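PDB 2RLC: bile salt hydrolase/transferase from Clostridium perfringens, which hydrolyses the amide bond of glycine- and taurine-conjugated bile salts, releasing free bile acids and the amino acid, and also joins cholate to taurine. Local coordinates for residues A[140-145]-A[152-157]; A[80-85]-A[173-178]; A[167-172]-A[226-231]; A[15-20]-A[76-81]. All coordinates share one frame; numbering follows the deposited sequence.

Contact 1 of 4, residues A[140-145]-A[152-157]. With CHD (cholic acid), chain D.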
# COMPACT_ATOMS: atom_id res chain seq x y z
N THR A 140 -7.67 29.21 -2.18
CA THR A 140 -6.48 28.75 -2.89
C THR A 140 -6.91 27.80 -4.00
O THR A 140 -7.51 26.75 -3.74
CB THR A 140 -5.49 28.03 -1.94
OG1 THR A 140 -6.14 26.93 -1.30
CG2 THR A 140 -4.97 29.00 -0.87
N LEU A 141 -6.62 28.17 -5.25
CA LEU A 141 -7.15 27.46 -6.41
C LEU A 141 -6.14 27.18 -7.52
O LEU A 141 -5.15 27.90 -7.68
CB LEU A 141 -8.32 28.24 -7.02
CG LEU A 141 -9.61 28.47 -6.22
CD1 LEU A 141 -10.49 29.45 -6.97
CD2 LEU A 141 -10.34 27.17 -5.96
N HIS A 142 -6.41 26.11 -8.26
CA HIS A 142 -5.86 25.91 -9.59
C HIS A 142 -6.99 25.45 -10.51
O HIS A 142 -8.05 25.02 -10.03
CB HIS A 142 -4.64 24.98 -9.58
CG HIS A 142 -4.93 23.55 -9.24
ND1 HIS A 142 -6.02 23.16 -8.49
CD2 HIS A 142 -4.24 22.42 -9.51
CE1 HIS A 142 -6.01 21.85 -8.34
NE2 HIS A 142 -4.94 21.37 -8.94
N TRP A 143 -6.79 25.58 -11.82
CA TRP A 143 -7.88 25.38 -12.76
C TRP A 143 -7.56 24.37 -13.84
O TRP A 143 -6.42 24.25 -14.28
CB TRP A 143 -8.28 26.71 -13.42
CG TRP A 143 -8.80 27.73 -12.45
CD1 TRP A 143 -10.10 28.00 -12.17
CD2 TRP A 143 -8.02 28.63 -11.65
NE1 TRP A 143 -10.19 29.00 -11.23
CE2 TRP A 143 -8.92 29.41 -10.90
CE3 TRP A 143 -6.64 28.86 -11.50
CZ2 TRP A 143 -8.50 30.40 -10.00
CZ3 TRP A 143 -6.22 29.84 -10.61
CH2 TRP A 143 -7.15 30.60 -9.87
N MSE A 144 -8.59 23.63 -14.26
CA MSE A 144 -8.51 22.79 -15.44
C MSE A 144 -9.43 23.35 -16.50
O MSE A 144 -10.59 23.66 -16.23
CB MSE A 144 -8.87 21.34 -15.11
CG MSE A 144 -8.65 20.38 -16.27
SE MSE A 144 -8.85 18.53 -15.72
CE MSE A 144 -9.02 17.70 -17.46
N ILE A 145 -8.91 23.50 -17.71
CA ILE A 145 -9.67 24.05 -18.83
C ILE A 145 -9.65 23.03 -19.96
O ILE A 145 -8.61 22.42 -20.24
CB ILE A 145 -9.08 25.41 -19.30
CG1 ILE A 145 -9.02 26.40 -18.13
CG2 ILE A 145 -9.90 25.99 -20.45
CD1 ILE A 145 -8.13 27.61 -18.36
N SER A 152 -6.92 19.47 -22.98
CA SER A 152 -7.09 20.04 -21.65
C SER A 152 -5.79 20.69 -21.19
O SER A 152 -4.70 20.21 -21.52
CB SER A 152 -7.50 18.97 -20.64
OG SER A 152 -8.79 18.46 -20.93
N ILE A 153 -5.92 21.78 -20.45
CA ILE A 153 -4.76 22.41 -19.81
C ILE A 153 -4.99 22.60 -18.32
O ILE A 153 -6.13 22.59 -17.85
CB ILE A 153 -4.37 23.76 -20.47
CG1 ILE A 153 -5.57 24.72 -20.53
CG2 ILE A 153 -3.75 23.52 -21.85
CD1 ILE A 153 -5.20 26.17 -20.78
N VAL A 154 -3.89 22.77 -17.58
CA VAL A 154 -3.94 23.02 -16.14
C VAL A 154 -3.23 24.34 -15.84
O VAL A 154 -2.10 24.56 -16.29
CB VAL A 154 -3.29 21.86 -15.34
CG1 VAL A 154 -3.12 22.23 -13.86
CG2 VAL A 154 -4.11 20.59 -15.49
N VAL A 155 -3.90 25.20 -15.08
CA VAL A 155 -3.38 26.53 -14.75
C VAL A 155 -3.02 26.61 -13.27
O VAL A 155 -3.90 26.49 -12.41
CB VAL A 155 -4.41 27.63 -15.11
CG1 VAL A 155 -3.85 29.02 -14.81
CG2 VAL A 155 -4.83 27.53 -16.57
N GLU A 156 -1.74 26.80 -12.99
CA GLU A 156 -1.25 26.88 -11.61
C GLU A 156 -0.33 28.08 -11.41
O GLU A 156 0.74 28.17 -12.03
CB GLU A 156 -0.54 25.58 -11.21
CG GLU A 156 -1.50 24.41 -10.99
CD GLU A 156 -0.80 23.08 -10.72
OE1 GLU A 156 0.45 23.03 -10.71
OE2 GLU A 156 -1.52 22.08 -10.52
N GLN A 157 -0.76 29.01 -10.56
CA GLN A 157 0.04 30.19 -10.23
C GLN A 157 0.94 29.89 -9.03
O GLN A 157 0.45 29.65 -7.92
CB GLN A 157 -0.87 31.39 -9.94
CG GLN A 157 -0.13 32.69 -9.61
CD GLN A 157 0.39 33.39 -10.84
OE1 GLN A 157 1.60 33.42 -11.09
NE2 GLN A 157 -0.51 33.98 -11.62
C1 CHD D . -17.63 32.99 -0.62
C2 CHD D . -16.71 32.58 0.53
C3 CHD D . -15.63 33.63 0.77
O3 CHD D . -14.71 33.13 1.75
C4 CHD D . -14.87 33.93 -0.52
C5 CHD D . -15.77 34.25 -1.73
C6 CHD D . -14.89 34.45 -2.97
C7 CHD D . -14.39 33.15 -3.62
O7 CHD D . -13.28 32.65 -2.86
C8 CHD D . -15.49 32.08 -3.79
C9 CHD D . -16.34 31.90 -2.51
C10 CHD D . -16.91 33.23 -1.95
C11 CHD D . -17.40 30.79 -2.68
C12 CHD D . -16.81 29.46 -3.16
O12 CHD D . -16.03 28.87 -2.10
C13 CHD D . -15.97 29.63 -4.44
C14 CHD D . -14.92 30.70 -4.15
C15 CHD D . -13.88 30.60 -5.28
C16 CHD D . -13.96 29.12 -5.69
C17 CHD D . -15.02 28.47 -4.78
C18 CHD D . -16.88 29.97 -5.62
C19 CHD D . -17.95 33.84 -2.88
C20 CHD D . -15.60 27.17 -5.37
C21 CHD D . -16.60 26.47 -4.45
C22 CHD D . -14.51 26.17 -5.78
C23 CHD D . -13.52 25.85 -4.66
O25 CHD D . -12.83 23.96 -3.41
C24 CHD D . -13.29 24.36 -4.50
O26 CHD D . -13.58 23.60 -5.45
O HOH W 1 -3.15 28.66 -9.29
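H142 and E156 run side by side and point the same way on one face of an antiparallel hairpin, and the imidazole edge meets the carboxylate at H142 CD2 and E156 OE2, 2.9 Å apart. The two planes are turned 32° against each other, and E156 CG also lies at the ring edge, in its plane. H142 reaches this place with CG between its backbone N and carbonyl carbon (chi1 68°). On the same face as V154 stands M144, a selenomethionine with an extended chain, whose CE ends 3.6 Å from S152 OG. The other face is apolar: I145 CB touches I153 CG1 at 3.8 Å, and I145 CD1 crosses to V155 CG2, while W143 pairs with V155 further along.

The backbones fix this register. W143 and V155 exchange two bonds, of which V155 N to W143 O is 2.8 Å, and I145 and I153 exchange two more. Beyond the last pair, a water accepts from Q157 N at 2.7 Å and donates to L141 O, bridging the strands.

Outside the hairpin, H142 ND1 is bonded to L80 O, E156 OE1 to F178 N, and the H142 ring stacks on F82. The approach of CD2 to OE2 is not a classical hydrogen bond, but a negative carboxylate there would probably polarise the CD2-H bond and favour a positively charged imidazole.

Contact 2 of 4, residues A[80-85]-A[173-178]. With GLY (glycine), chain E.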
# COMPACT_ATOMS: atom_id res chain seq x y z
N LEU A 80 -10.38 24.08 -8.73
CA LEU A 80 -10.17 23.07 -7.70
C LEU A 80 -9.22 23.59 -6.63
O LEU A 80 -8.34 24.40 -6.92
CB LEU A 80 -9.63 21.76 -8.31
CG LEU A 80 -10.55 20.87 -9.16
CD1 LEU A 80 -10.89 21.48 -10.52
CD2 LEU A 80 -9.90 19.50 -9.37
N ASN A 81 -9.41 23.13 -5.39
CA ASN A 81 -8.58 23.54 -4.26
C ASN A 81 -7.10 23.26 -4.51
O ASN A 81 -6.74 22.21 -5.04
CB ASN A 81 -9.04 22.86 -2.97
CG ASN A 81 -8.52 23.55 -1.72
OD1 ASN A 81 -8.50 24.77 -1.62
ND2 ASN A 81 -8.09 22.75 -0.74
N PHE A 82 -6.25 24.22 -4.13
CA PHE A 82 -4.81 24.12 -4.39
C PHE A 82 -4.03 24.80 -3.25
O PHE A 82 -3.43 25.87 -3.45
CB PHE A 82 -4.49 24.75 -5.75
CG PHE A 82 -3.10 24.48 -6.26
CD1 PHE A 82 -2.60 23.19 -6.35
CD2 PHE A 82 -2.30 25.54 -6.69
CE1 PHE A 82 -1.31 22.95 -6.84
CE2 PHE A 82 -1.01 25.32 -7.18
CZ PHE A 82 -0.51 24.02 -7.25
N PRO A 83 -4.03 24.19 -2.05
CA PRO A 83 -3.37 24.82 -0.90
C PRO A 83 -1.85 24.67 -0.90
O PRO A 83 -1.31 23.78 -1.56
CB PRO A 83 -3.98 24.09 0.29
CG PRO A 83 -4.32 22.73 -0.23
CD PRO A 83 -4.65 22.90 -1.69
N VAL A 84 -1.18 25.56 -0.17
CA VAL A 84 0.28 25.51 0.08
C VAL A 84 1.15 25.94 -1.11
O VAL A 84 1.98 26.85 -0.97
CB VAL A 84 0.75 24.14 0.65
CG1 VAL A 84 2.27 24.10 0.83
CG2 VAL A 84 0.05 23.84 1.98
N TYR A 85 0.97 25.30 -2.26
CA TYR A 85 1.85 25.53 -3.41
C TYR A 85 1.45 26.74 -4.27
O TYR A 85 2.24 27.19 -5.11
CB TYR A 85 1.96 24.27 -4.27
CG TYR A 85 2.65 23.12 -3.56
CD1 TYR A 85 4.04 22.98 -3.60
CD2 TYR A 85 1.91 22.19 -2.84
CE1 TYR A 85 4.67 21.93 -2.94
CE2 TYR A 85 2.53 21.14 -2.18
CZ TYR A 85 3.91 21.01 -2.23
OH TYR A 85 4.52 19.97 -1.57
N THR A 173 -6.47 16.83 -9.53
CA THR A 173 -6.98 16.83 -8.17
C THR A 173 -6.55 18.10 -7.45
O THR A 173 -6.97 19.20 -7.83
CB THR A 173 -6.60 15.56 -7.36
OG1 THR A 173 -5.18 15.40 -7.33
CG2 THR A 173 -7.25 14.30 -7.96
N ASN A 174 -5.73 17.96 -6.41
CA ASN A 174 -5.27 19.11 -5.64
C ASN A 174 -3.74 19.11 -5.56
O ASN A 174 -3.08 18.62 -6.47
CB ASN A 174 -5.92 19.10 -4.26
CG ASN A 174 -7.42 18.86 -4.31
OD1 ASN A 174 -7.90 17.78 -3.96
ND2 ASN A 174 -8.17 19.86 -4.78
N SER A 175 -3.20 19.67 -4.48
CA SER A 175 -1.75 19.73 -4.27
C SER A 175 -1.12 18.33 -4.16
O SER A 175 -1.79 17.39 -3.73
CB SER A 175 -1.44 20.56 -3.03
OG SER A 175 -1.92 21.88 -3.20
N PRO A 176 0.17 18.19 -4.55
CA PRO A 176 1.11 19.20 -5.05
C PRO A 176 0.86 19.64 -6.51
O PRO A 176 -0.21 19.39 -7.06
CB PRO A 176 2.47 18.51 -4.93
CG PRO A 176 2.23 17.24 -4.17
CD PRO A 176 0.81 16.88 -4.45
N THR A 177 1.86 20.29 -7.09
CA THR A 177 1.79 20.81 -8.46
C THR A 177 1.53 19.71 -9.49
O THR A 177 1.79 18.53 -9.23
CB THR A 177 3.09 21.56 -8.85
OG1 THR A 177 4.20 20.66 -8.78
CG2 THR A 177 3.34 22.74 -7.92
N PHE A 178 1.02 20.10 -10.65
CA PHE A 178 0.62 19.15 -11.68
C PHE A 178 1.75 18.22 -12.11
O PHE A 178 1.55 17.01 -12.25
CB PHE A 178 0.01 19.86 -12.89
CG PHE A 178 -0.52 18.92 -13.93
CD1 PHE A 178 -1.67 18.16 -13.69
CD2 PHE A 178 0.13 18.78 -15.15
CE1 PHE A 178 -2.16 17.29 -14.65
CE2 PHE A 178 -0.36 17.91 -16.12
CZ PHE A 178 -1.50 17.16 -15.87
N GLY E . -10.09 18.25 -1.50
CA GLY E . -9.33 19.47 -1.33
C GLY E . -8.11 19.27 -0.47
O GLY E . -8.23 18.62 0.59
OXT GLY E . -7.03 19.76 -0.85
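N81 and N174 meet in a polar, partly ligand-lined contact of the Ntn-hydrolase fold, where the end of strand 76-81 and the turn after it face the loop between strand 171-172 and helix 178-185. The evidence is a bond from N174 ND2 to N81 O, 2.8 Å long, with an angle of 162° at the hydrogen; the acceptor also lies close to the plane of the N174 amide. That bond fixes the amide flip and leaves N174 OD1 for other partners: R227 NH2, the N atom of modified residue 1 and, weakly, the N atom of the bound glycine. N81 ND2 in turn gives a weak bond to the glycine OXT, in keeping with the taurine site known at N81. The backbone N of N81 is bonded to a sulfonate oxygen of residue 1, consistent with a place in an oxyanion hole.

Further out, S175 OG donates to P83 O on a lone pair, at 2.6 Å. The same oxygen also accepts from Y85 N, so two donors grip it, one from each segment. S175 OG reaches there with its chi1 at -61°, beside its own backbone N. F82 turns its ring edge to P176 O, 3.7 Å from CE1, and T177 CG2 touches CZ. L209 of a second subunit packs on P83, Y85 and P176. Over one face of the Y85 ring, the proline that follows a cis peptide bond makes a CH-pi contact, P176 CB lying 4.2 Å from the ring centroid and 26° off its normal.

Contact 3 of 4, residues A[167-172]-A[226-231]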
# COMPACT_ATOMS: atom_id res chain seq x y z
N ASN A 167 -2.37 19.00 -20.32
CA ASN A 167 -2.84 17.86 -19.54
C ASN A 167 -3.19 16.67 -20.44
O ASN A 167 -4.26 16.63 -21.04
CB ASN A 167 -4.04 18.26 -18.65
CG ASN A 167 -4.46 17.15 -17.68
OD1 ASN A 167 -4.07 15.99 -17.83
ND2 ASN A 167 -5.26 17.52 -16.68
N ASN A 168 -2.27 15.72 -20.51
CA ASN A 168 -2.44 14.52 -21.33
C ASN A 168 -2.96 13.33 -20.53
O ASN A 168 -3.13 12.23 -21.06
CB ASN A 168 -1.13 14.15 -22.03
CG ASN A 168 -0.67 15.21 -23.02
OD1 ASN A 168 0.48 15.65 -22.98
ND2 ASN A 168 -1.57 15.61 -23.90
N ILE A 169 -3.21 13.56 -19.25
CA ILE A 169 -3.70 12.51 -18.36
C ILE A 169 -5.23 12.52 -18.29
O ILE A 169 -5.85 11.47 -18.09
CB ILE A 169 -3.08 12.64 -16.95
CG1 ILE A 169 -1.56 12.77 -17.06
CG2 ILE A 169 -3.43 11.43 -16.09
CD1 ILE A 169 -0.94 13.60 -15.98
N GLY A 170 -5.81 13.70 -18.48
CA GLY A 170 -7.27 13.87 -18.51
C GLY A 170 -7.88 14.09 -17.14
O GLY A 170 -9.11 14.06 -17.00
N VAL A 171 -7.03 14.31 -16.14
CA VAL A 171 -7.47 14.42 -14.75
C VAL A 171 -6.73 15.52 -13.98
O VAL A 171 -5.65 15.97 -14.38
CB VAL A 171 -7.35 13.07 -13.97
CG1 VAL A 171 -7.96 11.92 -14.76
CG2 VAL A 171 -5.90 12.76 -13.62
N LEU A 172 -7.33 15.95 -12.87
CA LEU A 172 -6.69 16.87 -11.95
C LEU A 172 -7.28 16.65 -10.57
O LEU A 172 -8.46 16.31 -10.44
CB LEU A 172 -6.91 18.32 -12.39
CG LEU A 172 -6.15 19.43 -11.65
CD1 LEU A 172 -4.64 19.34 -11.88
CD2 LEU A 172 -6.67 20.81 -12.05
N SER A 226 -3.52 10.11 -4.11
CA SER A 226 -4.13 8.80 -4.32
C SER A 226 -5.31 8.87 -5.28
O SER A 226 -5.45 8.01 -6.16
CB SER A 226 -4.57 8.20 -2.98
OG SER A 226 -3.45 7.93 -2.17
N ARG A 227 -6.13 9.90 -5.13
CA ARG A 227 -7.27 10.10 -6.02
C ARG A 227 -6.82 10.34 -7.46
O ARG A 227 -7.43 9.82 -8.39
CB ARG A 227 -8.17 11.23 -5.52
CG ARG A 227 -8.98 10.86 -4.29
CD ARG A 227 -10.00 11.93 -3.95
NE ARG A 227 -9.39 13.04 -3.22
CZ ARG A 227 -9.06 14.21 -3.76
NH1 ARG A 227 -9.26 14.43 -5.05
NH2 ARG A 227 -8.52 15.16 -3.00
N PHE A 228 -5.75 11.12 -7.63
CA PHE A 228 -5.18 11.38 -8.96
C PHE A 228 -4.78 10.07 -9.64
O PHE A 228 -5.15 9.82 -10.78
CB PHE A 228 -3.96 12.32 -8.86
CG PHE A 228 -3.48 12.86 -10.19
CD1 PHE A 228 -2.73 12.05 -11.06
CD2 PHE A 228 -3.74 14.17 -10.57
CE1 PHE A 228 -2.27 12.54 -12.28
CE2 PHE A 228 -3.28 14.68 -11.79
CZ PHE A 228 -2.55 13.86 -12.65
N ILE A 229 -4.03 9.24 -8.92
CA ILE A 229 -3.62 7.92 -9.42
C ILE A 229 -4.83 7.08 -9.84
O ILE A 229 -4.87 6.57 -10.96
CB ILE A 229 -2.76 7.15 -8.38
CG1 ILE A 229 -1.46 7.91 -8.07
CG2 ILE A 229 -2.48 5.71 -8.84
CD1 ILE A 229 -0.59 8.25 -9.29
N ARG A 230 -5.80 6.93 -8.93
CA ARG A 230 -6.98 6.12 -9.21
C ARG A 230 -7.73 6.54 -10.48
O ARG A 230 -7.96 5.71 -11.36
CB ARG A 230 -7.93 6.04 -8.01
CG ARG A 230 -7.37 5.24 -6.84
CD ARG A 230 -8.45 4.44 -6.10
NE ARG A 230 -9.50 5.27 -5.51
CZ ARG A 230 -9.38 5.98 -4.39
NH1 ARG A 230 -8.23 6.00 -3.72
NH2 ARG A 230 -10.41 6.68 -3.94
N VAL A 231 -8.09 7.82 -10.59
CA VAL A 231 -8.84 8.30 -11.76
C VAL A 231 -8.03 8.24 -13.05
O VAL A 231 -8.58 7.95 -14.11
CB VAL A 231 -9.45 9.72 -11.58
CG1 VAL A 231 -10.65 9.66 -10.66
CG2 VAL A 231 -8.42 10.74 -11.11
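V171 sets one methyl almost exactly over the middle of the F228 ring: CG2 lies 3.7 Å from the ring centroid and 12° off the normal, so all six ring carbons lie at similar distances from it. A different, apolar contact adds to this CH-pi approach, for I169 comes at the ring's edge, in its plane, with CD1 3.7 Å from F228 CZ. Face and edge of one phenyl are thus engaged by residues two apart in the 167-172 segment, and the side chains of I169 and F228 cross at about a right angle. The ring gets there because F228 places CG opposite its backbone N (chi1 -169°), extending the phenyl from the helix toward the strand. V171 CB also touches V231 CG2 at 3.8 Å, a contact of one of two conformers of V231 and therefore less certain. There is no hydrogen bond across the interface.

The shape of 167-172 is held from within. N167 OD1 accepts from I169 N, an Asx turn, and from G170 N, which extends it to an Asx motif; N167 ND2 donates to V171 O. Around the contact, F228 stacks with H181, and R227 NH1 is bonded to T2 OG1 and to the backbone O of modified residue 1. Strand 171-172 is outermost in its sheet within this chain, and helix 224-242 belongs to an outer helical layer, as in the alpha-beta-beta-alpha layering of the Ntn-hydrolase fold.

Contact 4 of 4, residues A[15-20]-A[76-81]. With CHD (cholic acid), chain D; GLY (glycine), chain E.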
# COMPACT_ATOMS: atom_id res chain seq x y z
N PHE A 15 -16.66 16.99 -19.69
CA PHE A 15 -15.73 17.62 -18.77
C PHE A 15 -16.47 17.97 -17.49
O PHE A 15 -17.58 18.52 -17.54
CB PHE A 15 -15.09 18.87 -19.38
CG PHE A 15 -14.24 19.65 -18.43
CD1 PHE A 15 -13.04 19.13 -17.95
CD2 PHE A 15 -14.63 20.92 -18.01
CE1 PHE A 15 -12.25 19.86 -17.06
CE2 PHE A 15 -13.84 21.66 -17.12
CZ PHE A 15 -12.65 21.13 -16.64
N GLY A 16 -15.88 17.65 -16.35
CA GLY A 16 -16.52 17.91 -15.08
C GLY A 16 -15.66 17.60 -13.88
O GLY A 16 -14.44 17.46 -14.00
N ARG A 17 -16.31 17.49 -12.73
CA ARG A 17 -15.60 17.40 -11.46
C ARG A 17 -16.46 16.89 -10.32
O ARG A 17 -17.69 17.02 -10.35
CB ARG A 17 -15.03 18.77 -11.09
CG ARG A 17 -16.08 19.90 -11.00
CD ARG A 17 -16.60 20.11 -9.57
NE ARG A 17 -15.53 20.45 -8.64
CZ ARG A 17 -14.96 21.65 -8.56
NH1 ARG A 17 -15.37 22.64 -9.33
NH2 ARG A 17 -13.98 21.86 -7.68
N ASN A 18 -15.79 16.32 -9.33
CA ASN A 18 -16.33 16.16 -7.99
C ASN A 18 -16.03 17.42 -7.20
O ASN A 18 -14.89 17.92 -7.23
CB ASN A 18 -15.65 14.98 -7.28
CG ASN A 18 -16.22 13.64 -7.68
OD1 ASN A 18 -17.29 13.55 -8.29
ND2 ASN A 18 -15.51 12.57 -7.32
N MSE A 19 -17.03 17.93 -6.50
CA MSE A 19 -16.85 19.02 -5.54
C MSE A 19 -16.76 18.41 -4.15
O MSE A 19 -17.75 17.90 -3.63
CB MSE A 19 -18.01 20.01 -5.62
CG MSE A 19 -18.06 21.03 -4.47
SE MSE A 19 -16.51 22.20 -4.47
CE MSE A 19 -16.85 23.12 -6.14
N ASP A 20 -15.57 18.45 -3.56
CA ASP A 20 -15.32 17.86 -2.25
C ASP A 20 -15.08 18.94 -1.21
O ASP A 20 -13.97 19.45 -1.08
CB ASP A 20 -14.11 16.91 -2.30
CG ASP A 20 -14.22 15.86 -3.40
OD1 ASP A 20 -15.36 15.52 -3.81
OD2 ASP A 20 -13.16 15.38 -3.86
N GLY A 76 -14.87 24.60 -21.36
CA GLY A 76 -15.17 24.31 -19.96
C GLY A 76 -14.02 24.66 -19.05
O GLY A 76 -12.85 24.57 -19.44
N CYS A 77 -14.34 25.06 -17.82
CA CYS A 77 -13.34 25.38 -16.82
C CYS A 77 -13.83 24.97 -15.44
O CYS A 77 -15.00 25.16 -15.12
CB CYS A 77 -13.00 26.87 -16.85
SG CYS A 77 -11.69 27.37 -15.72
N ALA A 78 -12.93 24.39 -14.65
CA ALA A 78 -13.24 24.05 -13.26
C ALA A 78 -12.15 24.55 -12.34
O ALA A 78 -10.96 24.43 -12.65
CB ALA A 78 -13.42 22.54 -13.11
N GLY A 79 -12.56 25.13 -11.21
CA GLY A 79 -11.63 25.56 -10.18
C GLY A 79 -11.58 24.53 -9.06
O GLY A 79 -12.62 24.14 -8.52
N LEU A 80 -10.38 24.08 -8.73
CA LEU A 80 -10.17 23.07 -7.70
C LEU A 80 -9.22 23.59 -6.63
O LEU A 80 -8.34 24.40 -6.92
CB LEU A 80 -9.63 21.76 -8.31
CG LEU A 80 -10.55 20.87 -9.16
CD1 LEU A 80 -10.89 21.48 -10.52
CD2 LEU A 80 -9.90 19.50 -9.37
N ASN A 81 -9.41 23.13 -5.39
CA ASN A 81 -8.58 23.54 -4.26
C ASN A 81 -7.10 23.26 -4.51
O ASN A 81 -6.74 22.21 -5.04
CB ASN A 81 -9.04 22.86 -2.97
CG ASN A 81 -8.52 23.55 -1.72
OD1 ASN A 81 -8.50 24.77 -1.62
ND2 ASN A 81 -8.09 22.75 -0.74
C1 CHD D . -17.63 32.99 -0.62
C2 CHD D . -16.71 32.58 0.53
C3 CHD D . -15.63 33.63 0.77
O3 CHD D . -14.71 33.13 1.75
C4 CHD D . -14.87 33.93 -0.52
C5 CHD D . -15.77 34.25 -1.73
C6 CHD D . -14.89 34.45 -2.97
C7 CHD D . -14.39 33.15 -3.62
O7 CHD D . -13.28 32.65 -2.86
C8 CHD D . -15.49 32.08 -3.79
C9 CHD D . -16.34 31.90 -2.51
C10 CHD D . -16.91 33.23 -1.95
C11 CHD D . -17.40 30.79 -2.68
C12 CHD D . -16.81 29.46 -3.16
O12 CHD D . -16.03 28.87 -2.10
C13 CHD D . -15.97 29.63 -4.44
C14 CHD D . -14.92 30.70 -4.15
C15 CHD D . -13.88 30.60 -5.28
C16 CHD D . -13.96 29.12 -5.69
C17 CHD D . -15.02 28.47 -4.78
C18 CHD D . -16.88 29.97 -5.62
C19 CHD D . -17.95 33.84 -2.88
C20 CHD D . -15.60 27.17 -5.37
C21 CHD D . -16.60 26.47 -4.45
C22 CHD D . -14.51 26.17 -5.78
C23 CHD D . -13.52 25.85 -4.66
O25 CHD D . -12.83 23.96 -3.41
C24 CHD D . -13.29 24.36 -4.50
O26 CHD D . -13.58 23.60 -5.45
N GLY E . -10.09 18.25 -1.50
CA GLY E . -9.33 19.47 -1.33
C GLY E . -8.11 19.27 -0.47
O GLY E . -8.23 18.62 0.59
OXT GLY E . -7.03 19.76 -0.85
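F15 and R17 of strand 13-21 reach across to G76, A78, G79 and L80 of strand 76-81, joining the two facing sheets of the Ntn-hydrolase sandwich. The strand segments run nearly parallel, 16° apart, with axes 7.4 Å from each other at closest approach, and no backbone bond links them.

The apolar part is the phenyl of F15, whose CZ touches A78 CB at 3.9 Å, with A78 N and C77 C at its edge. With no side chain at G76 to run into F15 CD2, the ring can come close to the G76-C77 peptide, CE2 lying 3.5 Å from C77 N.

The polar part belongs to R17. Its NH2 donates to G79 O at 2.8 Å, and NH1 makes a weak bond to the same oxygen and a salt bridge with D68. Bends at chi2 and chi3 bring NE to N18 O (3.0 Å), which it meets from above the carbonyl plane. L80 CD1 lies over a face of the guanidinium, and the methyl CE of selenomethionine M19 sits over its centre.

The ligand contacts come last. M19 CE lies 3.4 Å from cholate O26, and, in line with the known deoxycholate binding of R17, its NH2 closely approaches the same O26, at 2.9 Å.

Overall arrangement
From the N terminus, contact 4 closes first, bringing 76-81 back against 15-20 and setting the sheet of 76-81 face to face with that of 13-21. The same strand then leads into contact 2, which begins at 80-85 and closes only at 173-178. Within that long loop lies the local hairpin of contact 1 (140-145 with 152-157), whose strand 141-146 is the sheet neighbour of 76-81, so contacts 1 and 2 both reach that sheet. Contact 3 opens at 167-172, before contact 2 has closed, and ends at 226-231, so the two cross along the chain; T173 packs on F228 where they touch. Contact 3 sets helix 224-242 against strand 171-172.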